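Local coordinates for computationally designed four-helix bundle protein (Synthetic construct, PDB 3U3B), which has no known natural function, being a hyperthermostable four-helix bundle whose hydrophobic core was completely redesigned by flexible-backbone computational methods, at residues D13-L18 / E51-M56; Q20-D25 / R44-M49; F58-K63 / T98-K103. All coordinates share one frame; numbering follows the deposited sequence.

Overall arrangement
Interactions 1 and 2 are successive layers of the antiparallel pairing of helix 3-30 with helix 36-56, their centres about 10 Å apart. Leu18 joins them: its CB lies 3.6 Å from CG of Met49. Interaction 3 belongs to a different pairing, helix 59-76 with helix 84-102, and its centre is again about 10 Å from that of interaction 1. Leu15 CB meets Leu101 CD2 at 3.8 Å, and Thr53 CG2 meets Val61 CG1 at 3.8 Å, so the core continues across both pairs. Interactions 2 and 3 do not touch; their centres are about 15 Å apart and their nearest atoms about 5 Å.

Interaction 1. Residues D13-L18 / E51-M56; sequences DELKEL and EITETM
Ile52 of helix 36-56 meets three side chains of helix 3-30, Glu14, Leu15 and Leu18, and divides them between its two branches. CG2 stands anti to the backbone N and serves Leu15; CG1, beside that N (chi1 -66°), carries CD1 to Glu14 and Leu18. Leu15 and Ile52 lie alongside each other, pointing opposite ways, with Leu15 CD2 resting 3.8 Å from Ile52 CG2. The other methyl of Leu15, CD1, also lies near this CG2 and extends on to Thr53, whose CG2 it meets at 4.2 Å. Leu18 approaches differently: its CD1 and Ile52 CD1 come tip to tip at 3.9 Å. Glu14 has CG anti to the backbone N (chi1 177°) and a chain extended beyond it, which brings the carboxylate across the end of Ile52. Its CD is 3.9 Å from Ile52 CD1, and both oxygens lie at a similar distance, touching the methyl without a hydrogen bond. The two helical segments run antiparallel at 157°, their axes 11.3 Å apart, within the four-helix bundle. The Thr53 side chain also touches Leu65 of helix 59-76. Its hydroxyl bonds back to the carbonyl of Lys50 one turn earlier, with a weak second bond to that of Met49. With Leu15 also packed against helix 84-102, this layer draws on all four helices. With no hydrogen bond or salt bridge across the segments, the contact depends on the fit of branched methyl groups, while the Glu14 carboxylate lies over the outer end of Ile52 on the exposed side, where solvent can probably hydrate its charge.

Interaction 2. Residues Q20-D25 / R44-M49; sequences QNVNDD and RLVHTM
Val22 and Leu45 have the nearest CA atoms, 6.8 Å apart, where two helical segments run antiparallel at 163° with axes 10.1 Å from each other. They form one pair of the four-helix bundle, between helix 3-30 and helix 36-56. Val22 points inward with CG2 anti to its carbonyl carbon, and this one methyl makes the central contacts: it presses on Leu45 CB at 3.5 Å, then meets Val46 CG2 at 4.2 Å and Met49 CE at 4.1 Å. The Met49 chain bends at chi3 (-76°), which turns its terminal methyl to the valine. Val22 and Leu45 pass side by side, each heading for the other's helix, while CD1 of Leu45 reaches on between polar residues. It touches the CB of Asn21 and lies 3.8 Å from Asp25 OD2, the leucine and aspartate side chains crossing at about a right angle. Val46 and Met49 also pack on Leu65 of helix 59-76, and Val22 on Leu94 of helix 84-102. Within helix 36-56, Thr48 OG1 bonds to Arg44 O at 2.9 Å, on the opposite face of that carbonyl's plane from the Thr48 backbone N, its second donor.

Interaction 3. Residues F58-K63 / T98-K103; sequences FSSVAK and TRELDK
Glu100 of helix 84-102 lies against Val61 and Ser60 of helix 59-76, its carbon chain on the valine and its acid group beside the serine. From CA the side chain sets out toward the other helix, and CB touches Val61 CG2 at 4.0 Å. CG, anti to the backbone N (chi1 -170°), comes closer to that same methyl, 3.6 Å away, as the two side chains run past one another head to tail. CG also lies 3.0 Å from Ser60 OG, a tight approach. A bend at chi2 (63°) then turns CD largely crosswise to the axis of 59-63, and the carboxylate stands beside Ser60, with CD 3.2 Å from Ser60 OG. At the tip, OE2 lies 3.0 Å from Ser60 OG in a weak hydrogen bond; the CB of Ser60 also touches OE2. The other oxygen, OE1, faces Lys103 of its own segment in a long salt bridge, 4.0 Å to NZ. The two helices form another antiparallel pair of the four-helix bundle; the segments 59-63 and 98-102 run at 169° with axes 9.4 Å apart. An alanine in place of Glu100 would probably leave Ser60 OG without this acceptor and Val61 CG2 without CG, the closer of the two carbons it packs on, and remove the distant acidic partner of Lys103. On the core side Leu101 extends to Ile19 of helix 3-30. Phe58, at the N-cap position of helix 59-76, receives Leu101 CD1 obliquely at its ring, with ring atom CD2 4.5 Å from that methyl.

Interaction 1. Residues D13-L18 / E51-M56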
# COMPACT_ATOMS: atom_id res chain seq x y z
N ASP A 13 2.15 8.39 11.20
CA ASP A 13 3.43 7.71 11.34
C ASP A 13 3.25 6.19 11.18
O ASP A 13 4.12 5.51 10.62
CB ASP A 13 4.06 8.00 12.69
CG ASP A 13 4.71 9.38 12.75
OD1 ASP A 13 4.83 10.05 11.70
OD2 ASP A 13 5.11 9.79 13.86
N GLU A 14 2.13 5.67 11.64
CA GLU A 14 1.82 4.25 11.51
C GLU A 14 1.61 3.90 10.05
O GLU A 14 2.08 2.84 9.58
CB GLU A 14 0.58 3.94 12.34
CG GLU A 14 0.07 2.53 12.27
CD GLU A 14 -1.25 2.40 13.01
OE1 GLU A 14 -1.92 3.44 13.19
OE2 GLU A 14 -1.62 1.28 13.41
N LEU A 15 0.95 4.79 9.31
CA LEU A 15 0.69 4.57 7.90
C LEU A 15 1.98 4.62 7.09
O LEU A 15 2.18 3.82 6.16
CB LEU A 15 -0.30 5.59 7.36
CG LEU A 15 -1.77 5.35 7.73
CD1 LEU A 15 -2.64 6.58 7.38
CD2 LEU A 15 -2.31 4.08 7.09
N LYS A 16 2.87 5.55 7.45
CA LYS A 16 4.19 5.64 6.82
C LYS A 16 5.06 4.41 7.08
O LYS A 16 5.83 3.99 6.19
CB LYS A 16 4.92 6.90 7.30
CG LYS A 16 4.30 8.18 6.83
CD LYS A 16 5.03 9.37 7.43
CE LYS A 16 4.40 10.69 7.01
NZ LYS A 16 5.21 11.88 7.47
N GLU A 17 4.97 3.84 8.28
CA GLU A 17 5.70 2.60 8.58
C GLU A 17 5.17 1.43 7.74
O GLU A 17 5.96 0.62 7.20
CB GLU A 17 5.64 2.28 10.08
CG GLU A 17 6.77 2.91 10.91
CD GLU A 17 6.64 2.68 12.41
OE1 GLU A 17 5.51 2.46 12.89
OE2 GLU A 17 7.69 2.71 13.11
N LEU A 18 3.85 1.32 7.62
CA LEU A 18 3.25 0.29 6.78
C LEU A 18 3.66 0.45 5.31
O LEU A 18 3.95 -0.54 4.65
CB LEU A 18 1.72 0.30 6.92
CG LEU A 18 1.21 -0.06 8.30
CD1 LEU A 18 -0.26 0.27 8.42
CD2 LEU A 18 1.45 -1.55 8.59
N GLU A 51 -8.06 -0.06 5.92
CA GLU A 51 -8.89 -0.01 7.14
C GLU A 51 -8.61 1.29 7.92
O GLU A 51 -9.55 2.00 8.32
CB GLU A 51 -8.60 -1.22 8.03
CG GLU A 51 -9.35 -1.18 9.37
CD GLU A 51 -9.02 -2.32 10.31
OE1 GLU A 51 -8.10 -3.11 10.02
OE2 GLU A 51 -9.70 -2.41 11.36
N ILE A 52 -7.34 1.60 8.16
CA ILE A 52 -6.98 2.83 8.89
C ILE A 52 -7.48 4.09 8.17
O ILE A 52 -8.08 4.98 8.81
CB ILE A 52 -5.47 2.92 9.12
CG1 ILE A 52 -5.02 1.81 10.07
CG2 ILE A 52 -5.06 4.32 9.66
CD1 ILE A 52 -3.57 1.57 10.04
N THR A 53 -7.25 4.17 6.86
CA THR A 53 -7.65 5.38 6.12
C THR A 53 -9.16 5.56 6.13
O THR A 53 -9.65 6.71 6.15
CB THR A 53 -7.15 5.36 4.68
OG1 THR A 53 -7.61 4.17 4.03
CG2 THR A 53 -5.67 5.42 4.66
N GLU A 54 -9.90 4.46 6.15
CA GLU A 54 -11.35 4.55 6.20
C GLU A 54 -11.79 5.10 7.55
O GLU A 54 -12.69 5.92 7.64
CB GLU A 54 -12.02 3.20 5.98
CG GLU A 54 -11.96 2.65 4.56
CD GLU A 54 -12.61 3.57 3.52
OE1 GLU A 54 -12.96 4.72 3.86
OE2 GLU A 54 -12.76 3.14 2.36
N THR A 55 -11.14 4.62 8.61
CA THR A 55 -11.45 5.11 9.94
C THR A 55 -11.20 6.61 10.01
O THR A 55 -11.98 7.35 10.62
CB THR A 55 -10.60 4.38 11.00
OG1 THR A 55 -10.89 2.98 10.95
CG2 THR A 55 -10.91 4.91 12.38
N MET A 56 -10.11 7.06 9.40
CA MET A 56 -9.69 8.45 9.49
C MET A 56 -10.43 9.39 8.55
O MET A 56 -10.42 10.61 8.75
CB MET A 56 -8.18 8.56 9.22
CG MET A 56 -7.33 7.89 10.28
SD MET A 56 -7.82 8.35 11.96
CE MET A 56 -7.79 10.14 11.84

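Interaction 2. Residues Q20-D25 / R44-M49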
# COMPACT_ATOMS: atom_id res chain seq x y z
N GLN A 20 6.48 1.91 4.17
CA GLN A 20 7.86 1.49 4.10
C GLN A 20 7.97 -0.05 4.11
O GLN A 20 8.80 -0.62 3.41
CB GLN A 20 8.66 2.10 5.24
CG GLN A 20 10.15 1.81 5.11
CD GLN A 20 10.70 2.25 3.76
OE1 GLN A 20 10.61 3.42 3.40
NE2 GLN A 20 11.24 1.31 3.00
N ASN A 21 7.15 -0.71 4.93
CA ASN A 21 7.08 -2.18 4.96
C ASN A 21 6.70 -2.76 3.59
O ASN A 21 7.30 -3.74 3.13
CB ASN A 21 6.05 -2.66 6.00
CG ASN A 21 6.50 -2.45 7.45
OD1 ASN A 21 7.69 -2.41 7.76
ND2 ASN A 21 5.52 -2.35 8.35
N VAL A 22 5.71 -2.15 2.93
CA VAL A 22 5.33 -2.57 1.57
C VAL A 22 6.47 -2.32 0.56
O VAL A 22 6.78 -3.18 -0.27
CB VAL A 22 4.01 -1.89 1.08
CG1 VAL A 22 3.76 -2.21 -0.37
CG2 VAL A 22 2.81 -2.39 1.90
N ASN A 23 7.13 -1.18 0.67
CA ASN A 23 8.24 -0.89 -0.21
C ASN A 23 9.40 -1.87 -0.02
O ASN A 23 10.06 -2.27 -1.00
CB ASN A 23 8.72 0.53 -0.01
CG ASN A 23 7.94 1.49 -0.85
OD1 ASN A 23 7.58 1.17 -1.98
ND2 ASN A 23 7.63 2.66 -0.31
N ASP A 24 9.64 -2.25 1.23
CA ASP A 24 10.68 -3.22 1.55
C ASP A 24 10.33 -4.59 0.95
O ASP A 24 11.19 -5.27 0.41
CB ASP A 24 10.89 -3.30 3.07
CG ASP A 24 11.64 -2.08 3.64
OD1 ASP A 24 12.46 -1.44 2.95
OD2 ASP A 24 11.40 -1.74 4.81
N ASP A 25 9.05 -4.98 1.00
CA ASP A 25 8.63 -6.25 0.38
C ASP A 25 8.63 -6.19 -1.15
O ASP A 25 8.95 -7.19 -1.82
CB ASP A 25 7.26 -6.70 0.90
CG ASP A 25 7.34 -7.29 2.30
OD1 ASP A 25 8.47 -7.58 2.79
OD2 ASP A 25 6.27 -7.48 2.91
N ARG A 44 -1.96 -8.01 2.42
CA ARG A 44 -2.46 -7.85 3.80
C ARG A 44 -2.01 -6.52 4.47
O ARG A 44 -2.76 -5.95 5.27
CB ARG A 44 -2.16 -9.07 4.68
CG ARG A 44 -3.03 -10.31 4.33
CD ARG A 44 -2.79 -11.53 5.23
NE ARG A 44 -1.41 -12.02 5.09
CZ ARG A 44 -1.02 -13.08 4.38
NH1 ARG A 44 -1.89 -13.84 3.73
NH2 ARG A 44 0.26 -13.39 4.36
N LEU A 45 -0.82 -6.02 4.12
CA LEU A 45 -0.35 -4.73 4.58
C LEU A 45 -1.22 -3.62 4.02
O LEU A 45 -1.65 -2.72 4.77
CB LEU A 45 1.11 -4.50 4.19
CG LEU A 45 2.13 -5.27 5.04
CD1 LEU A 45 3.49 -5.31 4.33
CD2 LEU A 45 2.26 -4.69 6.45
N VAL A 46 -1.50 -3.68 2.72
CA VAL A 46 -2.32 -2.67 2.07
C VAL A 46 -3.76 -2.68 2.63
O VAL A 46 -4.37 -1.61 2.82
CB VAL A 46 -2.31 -2.84 0.55
CG1 VAL A 46 -3.26 -1.88 -0.13
CG2 VAL A 46 -0.89 -2.64 0.01
N HIS A 47 -4.30 -3.87 2.90
CA HIS A 47 -5.63 -4.02 3.48
C HIS A 47 -5.70 -3.37 4.86
O HIS A 47 -6.73 -2.79 5.25
CB HIS A 47 -5.95 -5.52 3.58
CG HIS A 47 -7.38 -5.83 3.87
ND1 HIS A 47 -7.85 -6.02 5.15
CD2 HIS A 47 -8.44 -6.02 3.05
CE1 HIS A 47 -9.14 -6.28 5.11
NE2 HIS A 47 -9.52 -6.29 3.85
N THR A 48 -4.62 -3.51 5.61
CA THR A 48 -4.47 -2.91 6.94
C THR A 48 -4.49 -1.36 6.83
O THR A 48 -5.18 -0.66 7.58
CB THR A 48 -3.18 -3.40 7.61
OG1 THR A 48 -3.28 -4.82 7.84
CG2 THR A 48 -2.94 -2.72 8.92
N MET A 49 -3.73 -0.84 5.89
CA MET A 49 -3.70 0.61 5.64
C MET A 49 -5.06 1.15 5.23
O MET A 49 -5.45 2.24 5.65
CB MET A 49 -2.70 0.90 4.52
CG MET A 49 -1.28 0.60 4.89
SD MET A 49 -0.15 1.33 3.65
CE MET A 49 -0.29 0.22 2.26

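Interaction 3. Residues F58-K63 / T98-K103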
# COMPACT_ATOMS: atom_id res chain seq x y z
N PHE A 58 -9.74 9.50 5.35
CA PHE A 58 -8.78 9.84 4.30
C PHE A 58 -9.20 9.23 2.96
O PHE A 58 -8.57 8.30 2.46
CB PHE A 58 -7.37 9.34 4.65
CG PHE A 58 -6.77 9.99 5.87
CD1 PHE A 58 -7.25 11.20 6.36
CD2 PHE A 58 -5.72 9.39 6.53
CE1 PHE A 58 -6.68 11.78 7.48
CE2 PHE A 58 -5.15 9.97 7.65
CZ PHE A 58 -5.63 11.17 8.12
N SER A 59 -10.25 9.77 2.37
CA SER A 59 -10.90 9.17 1.21
C SER A 59 -10.04 9.10 -0.05
O SER A 59 -10.14 8.16 -0.81
CB SER A 59 -12.18 9.95 0.90
OG SER A 59 -11.89 11.33 0.88
N SER A 60 -9.22 10.12 -0.27
CA SER A 60 -8.37 10.14 -1.47
C SER A 60 -7.29 9.06 -1.39
O SER A 60 -6.90 8.50 -2.42
CB SER A 60 -7.72 11.51 -1.64
OG SER A 60 -6.75 11.72 -0.63
N VAL A 61 -6.81 8.78 -0.19
CA VAL A 61 -5.80 7.75 -0.01
C VAL A 61 -6.43 6.35 -0.14
O VAL A 61 -5.90 5.48 -0.84
CB VAL A 61 -5.11 7.89 1.35
CG1 VAL A 61 -4.08 6.81 1.52
CG2 VAL A 61 -4.48 9.27 1.49
N ALA A 62 -7.55 6.15 0.53
CA ALA A 62 -8.30 4.91 0.49
C ALA A 62 -8.58 4.45 -0.93
O ALA A 62 -8.48 3.26 -1.23
CB ALA A 62 -9.59 5.06 1.24
N LYS A 63 -8.92 5.40 -1.80
CA LYS A 63 -9.25 5.04 -3.18
C LYS A 63 -8.02 4.51 -3.94
O LYS A 63 -8.16 3.63 -4.77
CB LYS A 63 -9.84 6.22 -3.94
CG LYS A 63 -11.13 6.78 -3.36
CD LYS A 63 -12.32 5.82 -3.48
CE LYS A 63 -13.58 6.48 -2.90
NZ LYS A 63 -13.98 7.70 -3.67
N THR A 98 1.93 7.84 -0.85
CA THR A 98 2.86 8.54 0.01
C THR A 98 2.70 10.06 -0.13
O THR A 98 2.71 10.78 0.87
CB THR A 98 4.30 8.15 -0.28
OG1 THR A 98 4.51 6.81 0.13
CG2 THR A 98 5.26 9.01 0.48
N ARG A 99 2.56 10.55 -1.37
CA ARG A 99 2.40 11.99 -1.57
C ARG A 99 1.09 12.47 -0.94
O ARG A 99 1.05 13.49 -0.24
CB ARG A 99 2.40 12.36 -3.05
CG ARG A 99 3.74 12.13 -3.76
CD ARG A 99 4.85 12.93 -3.14
NE ARG A 99 6.08 12.92 -3.96
CZ ARG A 99 7.11 13.74 -3.78
NH1 ARG A 99 7.07 14.65 -2.82
NH2 ARG A 99 8.18 13.68 -4.57
N GLU A 100 0.01 11.75 -1.24
CA GLU A 100 -1.33 12.15 -0.81
C GLU A 100 -1.38 12.19 0.70
O GLU A 100 -2.01 13.05 1.31
CB GLU A 100 -2.38 11.19 -1.36
CG GLU A 100 -3.81 11.66 -1.18
CD GLU A 100 -4.09 12.95 -1.92
OE1 GLU A 100 -3.58 13.10 -3.06
OE2 GLU A 100 -4.80 13.81 -1.37
N LEU A 101 -0.68 11.24 1.32
CA LEU A 101 -0.63 11.16 2.76
C LEU A 101 0.14 12.34 3.32
O LEU A 101 -0.25 12.93 4.32
CB LEU A 101 0.02 9.85 3.17
CG LEU A 101 -0.03 9.58 4.66
CD1 LEU A 101 -1.49 9.48 5.13
CD2 LEU A 101 0.74 8.32 4.98
N ASP A 102 1.24 12.68 2.67
CA ASP A 102 2.10 13.78 3.12
C ASP A 102 1.30 15.05 3.34
O ASP A 102 1.67 15.92 4.13
CB ASP A 102 3.21 14.04 2.09
CG ASP A 102 4.28 12.96 2.09
OD1 ASP A 102 4.13 11.96 2.84
OD2 ASP A 102 5.26 13.09 1.33
N LYS A 103 0.19 15.16 2.61
CA LYS A 103 -0.70 16.31 2.72
C LYS A 103 -1.56 16.30 3.98
O LYS A 103 -2.35 17.23 4.19
CB LYS A 103 -1.61 16.35 1.50
CG LYS A 103 -0.89 16.58 0.20
CD LYS A 103 -1.89 16.58 -0.93
CE LYS A 103 -1.24 16.91 -2.26
NZ LYS A 103 -2.23 16.82 -3.37